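3-dehydroquinate dehydratase (Zymomonas mobilis subsp. mobilis, PDB 6SMF) probably catalyses the trans-dehydration of 3-dehydroquinate to 3-dehydroshikimate through an enolate intermediate, the third step of chorismate biosynthesis, working as a homododecamer. Local coordinates at residues A[65-70]-A[78-83]; A[46-51]-A[141-146]; A[58-63]-A[90-95]. All coordinates share one frame; numbering follows the deposited sequence. Where two conformers were deposited one is given.

Contact 1 of 3, residues A[65-70]-A[78-83]; sequences DWLQEA and VILNAA
Next to Leu80, which meets Leu67 of the facing helix, Asn81 ND2 is gripped by two groups, Tyr139 OH and a bound citrate. The other end of the same amide is held as well: Asn81 OD1 accepts the backbone N-H of Ala83 at 3.1 Å, so the rotation of the group is fixed. This second bond closes an Asx turn; the N-H...O angle is 152°, and the donor is tilted out of the carbonyl plane rather than lying in it. The citrate, probably from the crystallisation liquor, is consistent with the predicted role of Asn81 in substrate binding.

Earlier along the strand the contact is wholly apolar. Val78 splits its branches between two helix residues: CG1, anti to the backbone N (chi1 177°), lies 3.8 Å from Leu67 CD2, while CG2 comes to 3.7 Å from Ala70 CB. The Leu67 and Val78 side chains cross at about a right angle. The other Leu67 methyl, CD1, turns further along the strand and approaches Leu80 CD2 at 4.3 Å, a looser contact. Leu67 thus spans both strand residues of this face, whereas Ile79 between them points to the other side of the sheet.

Helix 60-72 and strand 77-81 are the last two elements of a beta-alpha-beta crossover that begins with strand 51-56 and passes over strand 9-14 in this flavodoxin-like fold. Their short segments run antiparallel, with axes 10.3 Å apart at closest approach. Leu80 also packs on Ile92 and Ile96, extending the apolar layer toward helix 90-98. On the side of the helix that meets a neighbouring subunit, Gln68 bonds through its amide oxygen to Asn19 and Asn58 of that subunit, and through its amide nitrogen to its Asn17.

Contact 2 of 3, residues A[46-51]-A[141-146]; sequences EKLDVT and LALDAA
Leu48, near the C-terminal end of helix 34-48, stands across from Asp144 of helix 136-147 with 7.7 Å between their CA atoms, and just after it Asp49 takes a positive phi (69°) in a Schellman motif that turns the chain toward strand 51-56. The backbone N of Asp49 bonds back to Glu46 O at 3.2 Å within this reversal. Leu48 and Val50, before and after the turn, both point toward helix 136-147.

Leu143 receives them both. Leu48 CD1 lies 4.0 Å from Leu143 CG and 3.9 Å from the backbone oxygen Leu143 O, so this methyl touches the helix main chain as well as the side chain. Val50 CG2 reaches the end of the same leucine, 4.2 Å from Leu143 CD1. Leu143 meets both partners because its CG is anti to the backbone N (chi1 -178°), which carries the branch from the flank of its helix across to the turn. More deeply, Leu143 packs on Leu41 of helix 34-48 and on Ile10 and Ile79 of the sheet, so the contact joins the first long helix, the C-terminal helix and the sheet face beneath them, in the layered manner of flavodoxin-like folds.

On the partly exposed side, Asp144 was modelled in two conformers. In one of them its carboxylate oxygen OD1 comes near both Leu48 methyls, a detail that remains doubtful. No hydrogen bond links the two segments: they are held together by methyl packing, with the carboxylate at the margin, where, being partly exposed, it probably keeps its charge.

Contact 3 of 3, residues A[58-63]-A[90-95]; sequences NHEGAL and VAIYDA. With SO4 (sulfate ion), chain G.
The imidazole of His59 meets a sulfate, probably from the crystallisation liquor, at its edge: SO4 O1 lies in the ring plane and accepts from His59 ND1 at 3.2 Å, nearly straight at 169°, while O4 takes a weaker, more bent bond from the same nitrogen. The other flat ring, that of Tyr93, has the backbone oxygen of Val90 in plane at its edge. His59 is the N-cap of helix 60-72, and in the first turn Gly61 N donates to SO4 O3 at 2.9 Å. The same two groups from each of two neighbouring subunits also bind this sulfate, which therefore sits where three copies converge.

Between the helices, Leu63 CD1 packs on Ile92 CD1 at 4.0 Å. Glu60, with CG anti to the backbone N (chi1 179°) and CD continuing the extended chain, passes Ile92 CD1 and reaches Ala91; its OE1 bonds to Ser89 OG and takes a weak bond from a water that accepts from Ala91 N at 3.1 Å. Further along helix 90-98, Asp94, predicted to bind substrate, forms a salt bridge with Arg118 of a neighbouring subunit.

His59 NE2 bonds to Asp65 OD2 of a neighbouring subunit. With anionic partners at both nitrogens, the ring is probably protonated, and three such rings, together with the helix N-termini, would offset the sulfate charge at the subunit junction.

Overall arrangement
The three contacts lie on both faces of the parallel sheet in one flavodoxin-like domain. Contacts 1 and 3 share helix 60-72 on one face, with centres 8 Å apart; they touch where Leu67 and Leu80 pack on helix 90-98, forming a continuous layer beside the predicted substrate site and a subunit interface. Contact 2 lies across the sheet, its centre 16 Å from that of contact 1 and 24 Å from that of contact 3; Ile79 on strand 77-81 bridges from contact 1 to helix 136-147. Along the chain, contact 1 is nested within contact 3, and both within contact 2, which brings early and late helices together.

Contact 1 of 3, residues A[65-70]-A[78-83]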
ATOM      1  N   ASP A  65      15.145 -15.024 -26.409  1.00 73.84           N
ATOM      2  CA  ASP A  65      15.999 -15.738 -27.416  1.00 75.81           C
ATOM      3  C   ASP A  65      16.520 -14.708 -28.431  1.00 72.80           C
ATOM      4  O   ASP A  65      17.711 -14.656 -28.673  1.00 72.26           O
ATOM      5  CB  ASP A  65      15.252 -16.849 -28.171  1.00 76.99           C
ATOM      6  CG  ASP A  65      14.650 -18.003 -27.350  1.00 81.96           C
ATOM      7  OD1 ASP A  65      15.198 -18.332 -26.235  1.00 80.59           O
ATOM      8  OD2 ASP A  65      13.687 -18.610 -27.882  1.00 84.78           O
ATOM      9  N   TRP A  66      15.637 -13.852 -28.947  1.00 74.65           N
ATOM     10  CA  TRP A  66      15.946 -12.852 -30.008  1.00 75.03           C
ATOM     11  C   TRP A  66      16.867 -11.767 -29.452  1.00 76.22           C
ATOM     12  O   TRP A  66      17.833 -11.426 -30.119  1.00 77.79           O
ATOM     13  CB  TRP A  66      14.672 -12.282 -30.655  1.00 74.11           C
ATOM     14  CG  TRP A  66      13.935 -13.318 -31.440  1.00 78.03           C
ATOM     15  CD1 TRP A  66      14.469 -14.444 -32.002  1.00 85.74           C
ATOM     16  CD2 TRP A  66      12.545 -13.338 -31.776  1.00 79.81           C
ATOM     17  NE1 TRP A  66      13.502 -15.181 -32.620  1.00 86.79           N
ATOM     18  CE2 TRP A  66      12.318 -14.516 -32.526  1.00 82.52           C
ATOM     19  CE3 TRP A  66      11.467 -12.487 -31.526  1.00 81.32           C
ATOM     20  CZ2 TRP A  66      11.064 -14.854 -33.027  1.00 84.03           C
ATOM     21  CZ3 TRP A  66      10.227 -12.812 -32.040  1.00 82.97           C
ATOM     22  CH2 TRP A  66      10.031 -13.982 -32.772  1.00 81.40           C
ATOM     23  N   LEU A  67      16.632 -11.288 -28.238  1.00 75.92           N
ATOM     24  CA  LEU A  67      17.570 -10.328 -27.624  1.00 75.19           C
ATOM     25  C   LEU A  67      18.947 -10.964 -27.568  1.00 75.72           C
ATOM     26  O   LEU A  67      19.910 -10.289 -27.940  1.00 81.38           O
ATOM     27  CB  LEU A  67      17.035  -9.925 -26.242  1.00 74.99           C
ATOM     28  CG  LEU A  67      15.844  -8.966 -26.298  1.00 71.92           C
ATOM     29  CD1 LEU A  67      15.108  -8.948 -24.963  1.00 71.51           C
ATOM     30  CD2 LEU A  67      16.315  -7.558 -26.705  1.00 72.87           C
ATOM     31  N   GLN A  68      19.033 -12.230 -27.166  1.00 77.21           N
ATOM     32  CA  GLN A  68      20.339 -12.907 -26.956  1.00 82.33           C
ATOM     33  C   GLN A  68      20.992 -13.136 -28.324  1.00 86.31           C
ATOM     34  O   GLN A  68      22.231 -13.015 -28.443  1.00 90.43           O
ATOM     35  CB  GLN A  68      20.146 -14.226 -26.187  1.00 84.59           C
ATOM     36  CG  GLN A  68      19.540 -14.065 -24.792  1.00 77.73           C
ATOM     37  CD  GLN A  68      19.390 -15.372 -24.049  1.00 76.44           C
ATOM     38  OE1 GLN A  68      19.560 -16.433 -24.619  1.00 79.90           O
ATOM     39  NE2 GLN A  68      19.073 -15.310 -22.767  1.00 74.41           N
ATOM     40  N   GLU A  69      20.169 -13.498 -29.306  1.00 87.12           N
ATOM     41  CA  GLU A  69      20.595 -13.754 -30.706  1.00 89.30           C
ATOM     42  C   GLU A  69      21.152 -12.452 -31.295  1.00 88.43           C
ATOM     43  O   GLU A  69      22.162 -12.517 -32.046  1.00 88.57           O
ATOM     44  CB  GLU A  69      19.421 -14.293 -31.524  1.00 92.19           C
ATOM     45  CG  GLU A  69      19.741 -14.587 -32.993  1.00 95.70           C
ATOM     46  CD  GLU A  69      18.547 -15.015 -33.834  1.00 96.59           C
ATOM     47  OE1 GLU A  69      17.501 -15.448 -33.234  1.00 94.64           O
ATOM     48  OE2 GLU A  69      18.671 -14.937 -35.078  1.00 98.72           O
ATOM     49  N   ALA A  70      20.552 -11.306 -30.975  1.00 82.28           N
ATOM     50  CA  ALA A  70      21.069 -10.014 -31.462  1.00 84.00           C
ATOM     51  C   ALA A  70      22.470  -9.795 -30.890  1.00 87.02           C
ATOM     52  O   ALA A  70      23.332  -9.332 -31.641  1.00 88.05           O
ATOM     53  CB  ALA A  70      20.174  -8.873 -31.122  1.00 81.13           C
ATOM     54  N   VAL A  78      18.652  -3.030 -30.983  1.00 79.37           N
ATOM     55  CA  VAL A  78      17.315  -3.697 -30.953  1.00 75.49           C
ATOM     56  C   VAL A  78      16.259  -2.626 -30.701  1.00 73.45           C
ATOM     57  O   VAL A  78      16.400  -1.806 -29.780  1.00 73.31           O
ATOM     58  CB  VAL A  78      17.206  -4.795 -29.891  1.00 77.59           C
ATOM     59  CG1 VAL A  78      15.812  -5.402 -29.848  1.00 78.97           C
ATOM     60  CG2 VAL A  78      18.245  -5.871 -30.114  1.00 83.67           C
ATOM     61  N   ILE A  79      15.244  -2.625 -31.540  1.00 73.28           N
ATOM     62  CA  ILE A  79      14.014  -1.839 -31.318  1.00 70.52           C
ATOM     63  C   ILE A  79      13.020  -2.866 -30.802  1.00 71.38           C
ATOM     64  O   ILE A  79      12.841  -3.881 -31.490  1.00 71.14           O
ATOM     65  CB  ILE A  79      13.577  -1.168 -32.619  1.00 73.53           C
ATOM     66  CG1 ILE A  79      14.594  -0.119 -33.098  1.00 77.33           C
ATOM     67  CG2 ILE A  79      12.189  -0.601 -32.469  1.00 73.22           C
ATOM     68  CD1 ILE A  79      14.420   0.312 -34.580  1.00 80.21           C
ATOM     69  N   LEU A  80      12.494  -2.657 -29.595  1.00 69.50           N
ATOM     70  CA  LEU A  80      11.680  -3.672 -28.885  1.00 67.19           C
ATOM     71  C   LEU A  80      10.346  -3.061 -28.484  1.00 64.15           C
ATOM     72  O   LEU A  80      10.338  -2.063 -27.767  1.00 60.18           O
ATOM     73  CB  LEU A  80      12.435  -4.166 -27.647  1.00 65.61           C
ATOM     74  CG  LEU A  80      11.665  -5.160 -26.788  1.00 62.36           C
ATOM     75  CD1 LEU A  80      11.266  -6.393 -27.611  1.00 64.09           C
ATOM     76  CD2 LEU A  80      12.496  -5.537 -25.562  1.00 65.83           C
ATOM     77  N   ASN A  81       9.272  -3.640 -28.999  1.00 67.44           N
ATOM     78  CA  ASN A  81       7.882  -3.418 -28.549  1.00 64.00           C
ATOM     79  C   ASN A  81       7.420  -4.740 -27.934  1.00 64.39           C
ATOM     80  O   ASN A  81       6.969  -5.605 -28.669  1.00 69.83           O
ATOM     81  CB  ASN A  81       7.013  -2.939 -29.711  1.00 65.42           C
ATOM     82  CG  ASN A  81       5.664  -2.541 -29.192  1.00 65.43           C
ATOM     83  OD1 ASN A  81       5.348  -2.924 -28.076  1.00 65.53           O
ATOM     84  ND2 ASN A  81       4.886  -1.798 -29.966  1.00 64.88           N
ATOM     85  N   ALA A  82       7.636  -4.935 -26.642  1.00 62.99           N
ATOM     86  CA  ALA A  82       7.276  -6.165 -25.901  1.00 60.79           C
ATOM     87  C   ALA A  82       5.760  -6.251 -25.675  1.00 58.37           C
ATOM     88  O   ALA A  82       5.319  -7.212 -25.075  1.00 59.06           O
ATOM     89  CB  ALA A  82       8.029  -6.185 -24.595  1.00 59.82           C
ATOM     90  N   ALA A  83       4.985  -5.277 -26.138  1.00 60.91           N
ATOM     91  CA  ALA A  83       3.516  -5.199 -25.921  1.00 59.76           C
ATOM     92  C   ALA A  83       3.203  -5.488 -24.437  1.00 61.30           C
ATOM     93  O   ALA A  83       3.876  -4.852 -23.576  1.00 54.88           O
ATOM     94  CB  ALA A  83       2.795  -6.116 -26.852  1.00 59.12           C
TER

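Contact 2 of 3, residues A[46-51]-A[141-146]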
ATOM      1  N   GLU A  46      16.651   1.041 -46.260  1.00114.52           N
ATOM      2  CA  GLU A  46      17.372   1.292 -47.536  1.00119.53           C
ATOM      3  C   GLU A  46      17.904   2.736 -47.512  1.00119.54           C
ATOM      4  O   GLU A  46      19.114   2.897 -47.662  1.00120.32           O
ATOM      5  CB  GLU A  46      16.449   1.009 -48.724  1.00124.59           C
ATOM      6  CG  GLU A  46      16.992   0.027 -49.749  1.00130.48           C
ATOM      7  CD  GLU A  46      15.911  -0.439 -50.720  1.00135.43           C
ATOM      8  OE1 GLU A  46      14.873  -0.928 -50.208  1.00133.02           O
ATOM      9  OE2 GLU A  46      16.087  -0.299 -51.975  1.00143.15           O
ATOM     10  N   LYS A  47      17.052   3.746 -47.247  1.00122.25           N
ATOM     11  CA  LYS A  47      17.480   5.177 -47.196  1.00125.22           C
ATOM     12  C   LYS A  47      18.631   5.353 -46.184  1.00123.86           C
ATOM     13  O   LYS A  47      19.415   6.299 -46.366  1.00124.05           O
ATOM     14  CB  LYS A  47      16.296   6.093 -46.864  1.00125.22           C
ATOM     15  N   LEU A  48      18.737   4.482 -45.161  1.00120.07           N
ATOM     16  CA  LEU A  48      19.629   4.684 -43.977  1.00117.78           C
ATOM     17  C   LEU A  48      20.888   3.802 -44.065  1.00118.60           C
ATOM     18  O   LEU A  48      21.821   4.000 -43.254  1.00122.67           O
ATOM     19  CB  LEU A  48      18.847   4.367 -42.696  1.00111.46           C
ATOM     20  CG  LEU A  48      17.898   5.455 -42.206  1.00107.45           C
ATOM     21  CD1 LEU A  48      17.168   5.013 -40.933  1.00105.82           C
ATOM     22  CD2 LEU A  48      18.660   6.747 -41.948  1.00108.21           C
ATOM     23  N   ASP A  49      20.872   2.838 -44.975  1.00118.13           N
ATOM     24  CA  ASP A  49      21.993   1.915 -45.258  1.00122.14           C
ATOM     25  C   ASP A  49      22.223   0.945 -44.098  1.00119.24           C
ATOM     26  O   ASP A  49      23.387   0.718 -43.682  1.00122.98           O
ATOM     27  CB  ASP A  49      23.247   2.677 -45.654  1.00128.58           C
ATOM     28  CG  ASP A  49      23.921   1.892 -46.770  1.00131.80           C
ATOM     29  OD1 ASP A  49      24.100   0.641 -46.612  1.00130.42           O
ATOM     30  OD2 ASP A  49      24.145   2.491 -47.811  1.00139.38           O
ATOM     31  N   VAL A  50      21.132   0.340 -43.624  1.00114.77           N
ATOM     32  CA  VAL A  50      21.170  -0.686 -42.544  1.00110.91           C
ATOM     33  C   VAL A  50      20.226  -1.813 -42.955  1.00110.41           C
ATOM     34  O   VAL A  50      19.288  -1.523 -43.723  1.00115.32           O
ATOM     35  CB  VAL A  50      20.793  -0.067 -41.187  1.00105.38           C
ATOM     36  CG1 VAL A  50      21.620   1.176 -40.879  1.00107.53           C
ATOM     37  CG2 VAL A  50      19.326   0.282 -41.092  1.00102.69           C
ATOM     38  N   THR A  51      20.504  -3.054 -42.549  1.00107.49           N
ATOM     39  CA  THR A  51      19.517  -4.144 -42.725  1.00103.71           C
ATOM     40  C   THR A  51      18.747  -4.221 -41.413  1.00 99.32           C
ATOM     41  O   THR A  51      19.241  -3.789 -40.337  1.00 96.00           O
ATOM     42  CB  THR A  51      20.087  -5.468 -43.262  1.00106.62           C
ATOM     43  OG1 THR A  51      20.313  -6.296 -42.134  1.00102.29           O
ATOM     44  CG2 THR A  51      21.310  -5.345 -44.155  1.00111.69           C
ATOM     45  N   LEU A 141      11.059   6.703 -36.025  1.00 85.93           N
ATOM     46  CA  LEU A 141      11.930   7.550 -35.151  1.00 83.14           C
ATOM     47  C   LEU A 141      13.002   6.695 -34.469  1.00 81.36           C
ATOM     48  O   LEU A 141      14.192   7.117 -34.387  1.00 84.24           O
ATOM     49  CB  LEU A 141      11.078   8.222 -34.079  1.00 81.46           C
ATOM     50  CG  LEU A 141      10.175   9.356 -34.556  1.00 81.38           C
ATOM     51  CD1 LEU A 141       9.059   9.601 -33.547  1.00 81.60           C
ATOM     52  CD2 LEU A 141      10.977  10.624 -34.737  1.00 82.44           C
ATOM     53  N   ALA A 142      12.580   5.544 -33.978  1.00 78.07           N
ATOM     54  CA  ALA A 142      13.449   4.552 -33.310  1.00 77.50           C
ATOM     55  C   ALA A 142      14.518   4.111 -34.318  1.00 81.87           C
ATOM     56  O   ALA A 142      15.696   4.075 -33.955  1.00 85.68           O
ATOM     57  CB  ALA A 142      12.587   3.408 -32.805  1.00 74.45           C
ATOM     58  N   LEU A 143      14.141   3.857 -35.567  1.00 80.12           N
ATOM     59  CA  LEU A 143      15.090   3.351 -36.585  1.00 84.33           C
ATOM     60  C   LEU A 143      16.108   4.456 -36.941  1.00 88.71           C
ATOM     61  O   LEU A 143      17.308   4.092 -37.096  1.00 90.72           O
ATOM     62  CB  LEU A 143      14.330   2.794 -37.793  1.00 83.30           C
ATOM     63  CG  LEU A 143      15.208   2.191 -38.900  1.00 88.54           C
ATOM     64  CD1 LEU A 143      16.263   1.215 -38.372  1.00 87.35           C
ATOM     65  CD2 LEU A 143      14.351   1.508 -39.960  1.00 91.10           C
ATOM     66  N   ASP A 144      15.692   5.739 -37.040  1.00 91.84           N
ATOM     67  CA  ASP A 144      16.625   6.885 -37.278  0.50 94.91           C
ATOM     68  C   ASP A 144      17.605   6.951 -36.090  1.00 91.90           C
ATOM     69  O   ASP A 144      18.803   7.013 -36.301  1.00 92.56           O
ATOM     70  CB  ASP A 144      15.929   8.250 -37.422  0.50 96.73           C
ATOM     71  CG  ASP A 144      15.334   8.629 -38.780  0.50101.56           C
ATOM     72  OD1 ASP A 144      16.024   8.507 -39.826  0.50104.92           O
ATOM     73  OD2 ASP A 144      14.181   9.116 -38.783  0.50103.73           O
ATOM     74  N   ALA A 145      17.096   6.924 -34.864  1.00 90.63           N
ATOM     75  CA  ALA A 145      17.931   7.110 -33.653  1.00 89.62           C
ATOM     76  C   ALA A 145      18.969   5.964 -33.559  1.00 92.36           C
ATOM     77  O   ALA A 145      20.154   6.219 -33.147  1.00 92.12           O
ATOM     78  CB  ALA A 145      17.009   7.169 -32.471  1.00 83.46           C
ATOM     79  N   ALA A 146      18.493   4.755 -33.912  1.00 88.05           N
ATOM     80  CA  ALA A 146      19.203   3.458 -33.865  1.00 86.61           C
ATOM     81  C   ALA A 146      20.332   3.436 -34.895  1.00 94.10           C
ATOM     82  O   ALA A 146      21.413   2.882 -34.593  1.00 97.17           O
ATOM     83  CB  ALA A 146      18.201   2.361 -34.101  1.00 79.70           C
TER

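Contact 3 of 3, residues A[58-63]-A[90-95]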
ATOM      1  N   ASN A  58       4.034 -14.211 -29.769  1.00 68.97           N
ATOM      2  CA  ASN A  58       3.165 -14.141 -28.575  1.00 70.68           C
ATOM      3  C   ASN A  58       3.922 -14.730 -27.378  1.00 71.86           C
ATOM      4  O   ASN A  58       3.340 -14.741 -26.281  1.00 72.67           O
ATOM      5  CB  ASN A  58       1.799 -14.779 -28.836  1.00 71.01           C
ATOM      6  CG  ASN A  58       1.122 -14.153 -30.044  1.00 75.85           C
ATOM      7  OD1 ASN A  58       1.217 -12.933 -30.223  1.00 71.99           O
ATOM      8  ND2 ASN A  58       0.501 -14.974 -30.910  1.00 77.40           N
ATOM      9  N   HIS A  59       5.173 -15.182 -27.555  1.00 72.51           N
ATOM     10  CA  HIS A  59       5.927 -15.922 -26.501  1.00 72.57           C
ATOM     11  C   HIS A  59       7.000 -15.017 -25.906  1.00 71.78           C
ATOM     12  O   HIS A  59       7.873 -14.524 -26.643  1.00 70.74           O
ATOM     13  CB  HIS A  59       6.532 -17.232 -27.028  1.00 73.41           C
ATOM     14  CG  HIS A  59       5.514 -18.190 -27.558  1.00 74.16           C
ATOM     15  ND1 HIS A  59       5.196 -19.371 -26.907  1.00 75.26           N
ATOM     16  CD2 HIS A  59       4.722 -18.139 -28.654  1.00 74.38           C
ATOM     17  CE1 HIS A  59       4.253 -19.998 -27.591  1.00 77.82           C
ATOM     18  NE2 HIS A  59       3.936 -19.245 -28.650  1.00 76.86           N
ATOM     19  N   GLU A  60       6.931 -14.833 -24.593  1.00 69.24           N
ATOM     20  CA  GLU A  60       7.928 -14.074 -23.803  1.00 66.41           C
ATOM     21  C   GLU A  60       9.317 -14.654 -24.099  1.00 69.71           C
ATOM     22  O   GLU A  60      10.269 -13.885 -24.373  1.00 67.35           O
ATOM     23  CB  GLU A  60       7.500 -14.216 -22.349  1.00 64.24           C
ATOM     24  CG  GLU A  60       8.408 -13.522 -21.366  1.00 64.04           C
ATOM     25  CD  GLU A  60       7.822 -13.627 -19.964  1.00 66.11           C
ATOM     26  OE1 GLU A  60       8.271 -12.799 -19.094  1.00 62.11           O
ATOM     27  OE2 GLU A  60       6.899 -14.551 -19.762  1.00 65.51           O
ATOM     28  N   GLY A  61       9.425 -15.984 -24.050  1.00 70.66           N
ATOM     29  CA  GLY A  61      10.695 -16.673 -24.288  1.00 73.97           C
ATOM     30  C   GLY A  61      11.298 -16.321 -25.644  1.00 75.87           C
ATOM     31  O   GLY A  61      12.569 -16.213 -25.735  1.00 78.62           O
ATOM     32  N   ALA A  62      10.471 -16.193 -26.691  1.00 74.34           N
ATOM     33  CA  ALA A  62      10.970 -15.836 -28.037  1.00 74.22           C
ATOM     34  C   ALA A  62      11.675 -14.473 -27.992  1.00 69.20           C
ATOM     35  O   ALA A  62      12.776 -14.360 -28.523  1.00 71.31           O
ATOM     36  CB  ALA A  62       9.872 -15.893 -29.055  1.00 78.14           C
ATOM     37  N   LEU A  63      11.108 -13.475 -27.333  1.00 68.31           N
ATOM     38  CA  LEU A  63      11.721 -12.119 -27.281  1.00 66.16           C
ATOM     39  C   LEU A  63      13.092 -12.201 -26.610  1.00 67.38           C
ATOM     40  O   LEU A  63      14.032 -11.506 -27.055  1.00 67.70           O
ATOM     41  CB  LEU A  63      10.775 -11.167 -26.563  1.00 62.38           C
ATOM     42  CG  LEU A  63       9.423 -11.029 -27.253  1.00 64.10           C
ATOM     43  CD1 LEU A  63       8.477 -10.207 -26.433  1.00 64.68           C
ATOM     44  CD2 LEU A  63       9.580 -10.398 -28.602  1.00 67.62           C
ATOM     45  N   VAL A  90      10.175  -9.363 -15.901  1.00 57.64           N
ATOM     46  CA  VAL A  90      11.498  -9.261 -15.254  1.00 58.56           C
ATOM     47  C   VAL A  90      12.522  -9.957 -16.148  1.00 60.60           C
ATOM     48  O   VAL A  90      13.668  -9.453 -16.246  1.00 55.24           O
ATOM     49  CB  VAL A  90      11.490  -9.863 -13.849  1.00 62.05           C
ATOM     50  CG1 VAL A  90      12.873  -9.817 -13.231  1.00 64.46           C
ATOM     51  CG2 VAL A  90      10.497  -9.130 -12.943  1.00 62.01           C
ATOM     52  N   ALA A  91      12.128 -11.019 -16.848  1.00 57.94           N
ATOM     53  CA  ALA A  91      13.101 -11.815 -17.626  1.00 60.63           C
ATOM     54  C   ALA A  91      13.567 -10.990 -18.827  1.00 60.93           C
ATOM     55  O   ALA A  91      14.795 -11.090 -19.139  1.00 61.16           O
ATOM     56  CB  ALA A  91      12.494 -13.134 -18.029  1.00 64.65           C
ATOM     57  N   ILE A  92      12.665 -10.202 -19.459  1.00 55.36           N
ATOM     58  CA  ILE A  92      13.080  -9.308 -20.578  1.00 60.40           C
ATOM     59  C   ILE A  92      13.965  -8.180 -20.040  1.00 64.38           C
ATOM     60  O   ILE A  92      14.917  -7.797 -20.714  1.00 62.00           O
ATOM     61  CB  ILE A  92      11.878  -8.805 -21.373  1.00 62.38           C
ATOM     62  CG1 ILE A  92      11.354  -9.922 -22.277  1.00 67.26           C
ATOM     63  CG2 ILE A  92      12.197  -7.569 -22.199  1.00 59.00           C
ATOM     64  CD1 ILE A  92       9.929  -9.667 -22.730  1.00 67.93           C
ATOM     65  N   TYR A  93      13.672  -7.686 -18.833  1.00 65.47           N
ATOM     66  CA  TYR A  93      14.464  -6.617 -18.182  1.00 62.56           C
ATOM     67  C   TYR A  93      15.898  -7.148 -18.039  1.00 67.17           C
ATOM     68  O   TYR A  93      16.843  -6.434 -18.379  1.00 69.12           O
ATOM     69  CB  TYR A  93      13.794  -6.192 -16.871  1.00 56.96           C
ATOM     70  CG  TYR A  93      14.695  -5.505 -15.883  1.00 55.12           C
ATOM     71  CD1 TYR A  93      14.856  -4.138 -15.867  1.00 56.45           C
ATOM     72  CD2 TYR A  93      15.387  -6.241 -14.941  1.00 56.19           C
ATOM     73  CE1 TYR A  93      15.702  -3.510 -14.953  1.00 60.52           C
ATOM     74  CE2 TYR A  93      16.219  -5.641 -14.027  1.00 58.35           C
ATOM     75  CZ  TYR A  93      16.390  -4.277 -14.017  1.00 60.56           C
ATOM     76  OH  TYR A  93      17.279  -3.842 -13.057  1.00 63.24           O
ATOM     77  N   ASP A  94      16.048  -8.385 -17.570  1.00 64.20           N
ATOM     78  CA  ASP A  94      17.374  -8.992 -17.293  1.00 62.93           C
ATOM     79  C   ASP A  94      18.107  -9.249 -18.619  1.00 67.32           C
ATOM     80  O   ASP A  94      19.349  -8.984 -18.660  1.00 68.83           O
ATOM     81  CB  ASP A  94      17.211 -10.263 -16.469  1.00 62.53           C
ATOM     82  CG  ASP A  94      17.227  -9.991 -14.988  1.00 64.90           C
ATOM     83  OD1 ASP A  94      17.743  -8.913 -14.587  1.00 65.48           O
ATOM     84  OD2 ASP A  94      16.827 -10.886 -14.244  1.00 69.63           O
ATOM     85  N   ALA A  95      17.388  -9.722 -19.646  1.00 60.76           N
ATOM     86  CA  ALA A  95      17.960  -9.946 -20.995  1.00 65.73           C
ATOM     87  C   ALA A  95      18.575  -8.646 -21.522  1.00 63.35           C
ATOM     88  O   ALA A  95      19.753  -8.656 -21.863  1.00 72.31           O
ATOM     89  CB  ALA A  95      16.916 -10.473 -21.934  1.00 65.55           C
TER
HETATM   90  S   SO4 G 203       6.662 -19.347 -23.432  1.00 98.64           S
HETATM   91  O1  SO4 G 203       6.917 -20.423 -24.378  1.00 87.41           O
HETATM   92  O2  SO4 G 203       6.818 -19.890 -22.091  1.00 81.01           O
HETATM   93  O3  SO4 G 203       7.628 -18.234 -23.682  1.00 72.87           O
HETATM   94  O4  SO4 G 203       5.273 -18.883 -23.598  1.00 87.81           O
HETATM   95  O   HOH W   1       9.516 -12.550 -16.044  1.00 69.28           O